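Local coordinates for putative mandelate racemase (Zymomonas mobilis, PDB 2OX4), which probably works as a magnesium-dependent lyase (dehydratase) of the enolase superfamily, in the mandelate racemase group, its true substrate not being established, at residues 110-113 / 114-118; 226-229 / 230-234. One frame throughout, in Å; residues are numbered along the deposited sequence.

Contact 1. Residues 110-113 / 114-118; sequences LNLP and VYKLL
Leu110, in the last turn of helix 89-110, lays its CD1 against CD2 of Leu117, 3.8 Å away, the two side chains meeting at a slant. Asn111 then takes positive phi (55°) and closes the helix in a Schellman motif. Beyond that reversal Leu112, with CG anti to its carbonyl carbon (chi1 -82°), carries CD1 to the same Leu117 CD2, at 3.9 Å, so one methyl serves both leucines. Pro113 does most of the work. Its carbonyl O takes the N-H of Lys116 at 3.0 Å, a bent bond (143°) whose donor sits above the carbonyl plane, the first of a run of i to i+3 bonds along 114-117, where phi and psi are helical. The proline and Tyr115 side chains meet at a slant, closest between Pro113 CG and Tyr115 CE2 at 3.4 Å, while Lys116 CG, in the conformer described, rests over the rim of one ring face. Tyr115 OH goes elsewhere, to Glu371. A leucine in place of Tyr115 would probably leave that carboxylate without its hydroxyl mate and a gap beside the proline ring. Alongside, Leu110 and Leu112 pack on Leu112 and Leu110 of the second subunit. The chemistry is thus almost wholly apolar between the side chains; one backbone bond joins the two segments, and Leu117 N to Val114 O continues the turn that follows the Schellman end of helix 89-110.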
loop_
_atom_site.group_PDB
_atom_site.type_symbol
_atom_site.label_atom_id
_atom_site.label_comp_id
_atom_site.label_asym_id
_atom_site.label_seq_id
_atom_site.Cartn_x
_atom_site.Cartn_y
_atom_site.Cartn_z
ATOM N N LEU C 110 7.381 -9.348 49.094
ATOM C CA LEU C 110 7.882 -7.991 49.302
ATOM C C LEU C 110 6.975 -7.150 50.213
ATOM O O LEU C 110 7.263 -5.968 50.465
ATOM C CB LEU C 110 8.090 -7.288 47.951
ATOM C CG LEU C 110 9.073 -7.986 47.013
ATOM C CD1 LEU C 110 9.064 -7.333 45.648
ATOM C CD2 LEU C 110 10.488 -8.026 47.615
ATOM N N ASN C 111 5.894 -7.770 50.692
ATOM C CA ASN C 111 4.869 -7.111 51.503
ATOM C C ASN C 111 4.302 -5.871 50.793
ATOM O O ASN C 111 4.238 -4.765 51.358
ATOM C CB ASN C 111 5.432 -6.752 52.891
ATOM C CG ASN C 111 4.349 -6.498 53.907
ATOM O OD1 ASN C 111 3.325 -7.177 53.920
ATOM N ND2 ASN C 111 4.561 -5.507 54.758
ATOM N N LEU C 112 3.933 -6.056 49.529
ATOM C CA LEU C 112 3.454 -4.956 48.697
ATOM C C LEU C 112 2.291 -5.441 47.855
ATOM O O LEU C 112 2.307 -6.583 47.390
ATOM C CB LEU C 112 4.553 -4.462 47.749
ATOM C CG LEU C 112 5.614 -3.479 48.253
ATOM C CD1 LEU C 112 6.566 -3.135 47.108
ATOM C CD2 LEU C 112 4.971 -2.233 48.837
ATOM N N PRO C 113 1.296 -4.572 47.625
ATOM C CA PRO C 113 0.257 -4.883 46.636
ATOM C C PRO C 113 0.870 -4.898 45.239
ATOM O O PRO C 113 1.817 -4.158 44.976
ATOM C CB PRO C 113 -0.734 -3.708 46.771
ATOM C CG PRO C 113 0.042 -2.593 47.406
ATOM C CD PRO C 113 1.117 -3.248 48.251
ATOM N N VAL C 114 0.342 -5.751 44.364
ATOM C CA VAL C 114 0.935 -5.969 43.041
ATOM C C VAL C 114 1.099 -4.684 42.222
ATOM O O VAL C 114 2.106 -4.525 41.523
ATOM C CB VAL C 114 0.184 -7.085 42.256
ATOM C CG1 VAL C 114 0.496 -7.042 40.754
ATOM C CG2 VAL C 114 0.563 -8.440 42.814
ATOM N N TYR C 115 0.142 -3.756 42.316
ATOM C CA TYR C 115 0.227 -2.524 41.509
ATOM C C TYR C 115 1.526 -1.738 41.781
ATOM O O TYR C 115 2.029 -1.053 40.888
ATOM C CB TYR C 115 -1.015 -1.630 41.667
ATOM C CG TYR C 115 -1.050 -0.871 42.983
ATOM C CD1 TYR C 115 -0.369 0.339 43.134
ATOM C CD2 TYR C 115 -1.757 -1.370 44.070
ATOM C CE1 TYR C 115 -0.383 1.025 44.339
ATOM C CE2 TYR C 115 -1.788 -0.688 45.275
ATOM C CZ TYR C 115 -1.100 0.504 45.404
ATOM O OH TYR C 115 -1.133 1.165 46.606
ATOM N N LYS C 116 2.067 -1.855 42.998
ATOM C CA LYS C 116 3.332 -1.195 43.338
ATOM C C LYS C 116 4.505 -1.829 42.583
ATOM O O LYS C 116 5.521 -1.201 42.400
ATOM C CB LYS C 116 3.599 -1.225 44.848
ATOM C CG LYS C 116 2.604 -0.436 45.707
ATOM C CD LYS C 116 3.088 0.978 46.015
ATOM C CE LYS C 116 2.159 1.694 47.013
ATOM N NZ LYS C 116 2.598 1.524 48.433
ATOM N N LEU C 117 4.346 -3.085 42.153
ATOM C CA LEU C 117 5.367 -3.755 41.338
ATOM C C LEU C 117 5.173 -3.571 39.827
ATOM O O LEU C 117 6.050 -3.927 39.046
ATOM C CB LEU C 117 5.458 -5.245 41.689
ATOM C CG LEU C 117 5.671 -5.553 43.178
ATOM C CD1 LEU C 117 5.645 -7.055 43.444
ATOM C CD2 LEU C 117 6.963 -4.915 43.651
ATOM N N LEU C 118 4.038 -3.010 39.434
ATOM C CA LEU C 118 3.705 -2.801 38.012
ATOM C C LEU C 118 3.875 -1.342 37.574
ATOM O O LEU C 118 3.591 -0.982 36.426
ATOM C CB LEU C 118 2.269 -3.248 37.747
ATOM C CG LEU C 118 1.894 -4.706 38.022
ATOM C CD1 LEU C 118 0.371 -4.873 37.864
ATOM C CD2 LEU C 118 2.647 -5.642 37.069
#

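Contact 2. Residues 226-229 / 230-234; sequences IQFA and KAIEE
Phe228 and Ile232, one helical turn apart, make the main apolar contact of 226-234. The CG2 methyl of Ile232 sits over one face of the Phe228 ring, 4.0 Å from its centroid and 30° off the normal, a CH-pi contact displaced toward the CE1-CZ bond. The other branch adds to it, CD1 approaching CE2 of the same ring at 3.8 Å. Ile232 places CG1 between its N and carbonyl carbon (chi1 62°), bringing CG1 close to Phe228 O.

On a different side of the helix, Ile226 and Lys230 run side by side in the same direction. Here the lysine's aliphatic part does the touching: in the conformer described, CE lies 3.6 Å from Ile226 CG2. In that conformer its ammonium group has a long, weak ion pair with Asp260 of the third subunit.

The backbone bonding changes along the segment. Lys230 N to Ile226 O is a regular i to i+4 bond, 3.2 Å long and nearly straight at 163°. Further on, Phe228 O receives Ala231 N and Ile232 N, both weakly, and Ala229 O receives Ile232 N together with a weak bond from Glu233 N. Toward the C-terminal part of the helix, then, each carbonyl shares i+3 and i+4 donors, mostly through weak bonds.

Helix 222-232 joins strands 211-215 and 237-241 in a beta-alpha-beta unit of the barrel domain. Phe228 and Ile232 both reach Val214 on the first strand; Phe228 also meets Tyr240, and Ile232 meets Ile237, on the second. Ala231 packs instead on Ile192 and Val196 of the preceding helix, 189-206.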
loop_
_atom_site.group_PDB
_atom_site.type_symbol
_atom_site.label_atom_id
_atom_site.label_comp_id
_atom_site.label_asym_id
_atom_site.label_seq_id
_atom_site.Cartn_x
_atom_site.Cartn_y
_atom_site.Cartn_z
ATOM N N ILE C 226 -22.539 -3.223 10.945
ATOM C CA ILE C 226 -22.650 -1.911 10.314
ATOM C C ILE C 226 -24.118 -1.498 10.267
ATOM O O ILE C 226 -24.460 -0.360 10.575
ATOM C CB ILE C 226 -22.051 -1.920 8.881
ATOM C CG1 ILE C 226 -20.514 -2.047 8.927
ATOM C CG2 ILE C 226 -22.472 -0.683 8.073
ATOM C CD1 ILE C 226 -19.910 -2.378 7.550
ATOM N N GLN C 227 -24.974 -2.445 9.907
ATOM C CA GLN C 227 -26.407 -2.191 9.769
ATOM C C GLN C 227 -27.010 -1.751 11.100
ATOM O O GLN C 227 -27.787 -0.784 11.148
ATOM C CB GLN C 227 -27.099 -3.452 9.260
ATOM C CG GLN C 227 -28.573 -3.252 8.918
ATOM C CD GLN C 227 -29.248 -4.550 8.569
ATOM O OE1 GLN C 227 -28.583 -5.575 8.379
ATOM N NE2 GLN C 227 -30.574 -4.516 8.443
ATOM N N PHE C 228 -26.647 -2.449 12.168
ATOM C CA PHE C 228 -27.122 -2.095 13.499
ATOM C C PHE C 228 -26.534 -0.786 14.028
ATOM O O PHE C 228 -27.257 0.003 14.644
ATOM C CB PHE C 228 -26.894 -3.229 14.503
ATOM C CG PHE C 228 -27.626 -3.028 15.796
ATOM C CD1 PHE C 228 -28.991 -2.735 15.789
ATOM C CD2 PHE C 228 -26.956 -3.115 17.011
ATOM C CE1 PHE C 228 -29.680 -2.539 16.985
ATOM C CE2 PHE C 228 -27.635 -2.927 18.218
ATOM C CZ PHE C 228 -28.999 -2.638 18.198
ATOM N N ALA C 229 -25.241 -0.543 13.786
ATOM C CA ALA C 229 -24.620 0.738 14.191
ATOM C C ALA C 229 -25.361 1.959 13.638
ATOM O O ALA C 229 -25.569 2.943 14.356
ATOM C CB ALA C 229 -23.141 0.792 13.771
ATOM N N LYS C 230 -25.754 1.890 12.371
ATOM C CA LYS C 230 -26.521 2.963 11.748
ATOM C C LYS C 230 -27.800 3.265 12.522
ATOM O O LYS C 230 -28.182 4.424 12.687
ATOM C CB LYS C 230 -26.857 2.611 10.298
ATOM C CG LYS C 230 -25.647 2.547 9.378
ATOM C CD LYS C 230 -26.061 2.296 7.938
ATOM C CE LYS C 230 -24.892 1.793 7.107
ATOM N NZ LYS C 230 -23.782 2.784 7.053
ATOM N N ALA C 231 -28.458 2.212 12.996
ATOM C CA ALA C 231 -29.747 2.346 13.664
ATOM C C ALA C 231 -29.653 2.895 15.087
ATOM O O ALA C 231 -30.623 3.474 15.589
ATOM C CB ALA C 231 -30.469 1.021 13.656
ATOM N N ILE C 232 -28.498 2.715 15.735
ATOM C CA ILE C 232 -28.319 3.127 17.145
ATOM C C ILE C 232 -27.375 4.303 17.385
ATOM O O ILE C 232 -27.230 4.752 18.522
ATOM C CB ILE C 232 -27.907 1.974 18.079
ATOM C CG1 ILE C 232 -26.544 1.394 17.675
ATOM C CG2 ILE C 232 -29.020 0.914 18.182
ATOM C CD1 ILE C 232 -25.944 0.453 18.706
ATOM N N GLU C 233 -26.748 4.813 16.332
ATOM C CA GLU C 233 -25.743 5.865 16.516
ATOM C C GLU C 233 -26.317 7.147 17.133
ATOM O O GLU C 233 -25.634 7.816 17.912
ATOM C CB GLU C 233 -24.973 6.162 15.230
ATOM C CG GLU C 233 -25.838 6.502 14.024
ATOM C CD GLU C 233 -25.020 6.804 12.780
ATOM O OE1 GLU C 233 -25.634 7.121 11.739
ATOM O OE2 GLU C 233 -23.770 6.720 12.839
ATOM N N GLU C 234 -27.576 7.455 16.817
ATOM C CA GLU C 234 -28.279 8.606 17.405
ATOM C C GLU C 234 -28.362 8.601 18.947
ATOM O O GLU C 234 -28.586 9.643 19.564
ATOM C CB GLU C 234 -29.682 8.728 16.807
ATOM C CG GLU C 234 -30.621 7.606 17.219
ATOM C CD GLU C 234 -31.831 7.511 16.318
ATOM O OE1 GLU C 234 -31.747 6.815 15.281
ATOM O OE2 GLU C 234 -32.861 8.137 16.653
#

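How the contacts relate
Contact 1 comes first along the chain and contact 2 more than a hundred residues later; their centres lie 44 Å apart, on opposite sides of the chain's centre, with about 33 Å between nearest atoms. They share no helix or strand. Residues 110-118 follow helix 89-110 in the N-terminal domain range, where the chain heads for barrel strand 126-131, while residues 226-234 lie on and just past helix 222-232, between strands 211-215 and 237-241. Contact 2 packs behind these strands, which carry the magnesium ligands Glu215 and Glu241, its side chains about 9 to 10 Å from theirs, whereas contact 1 lies away from the metal, where the two domains meet.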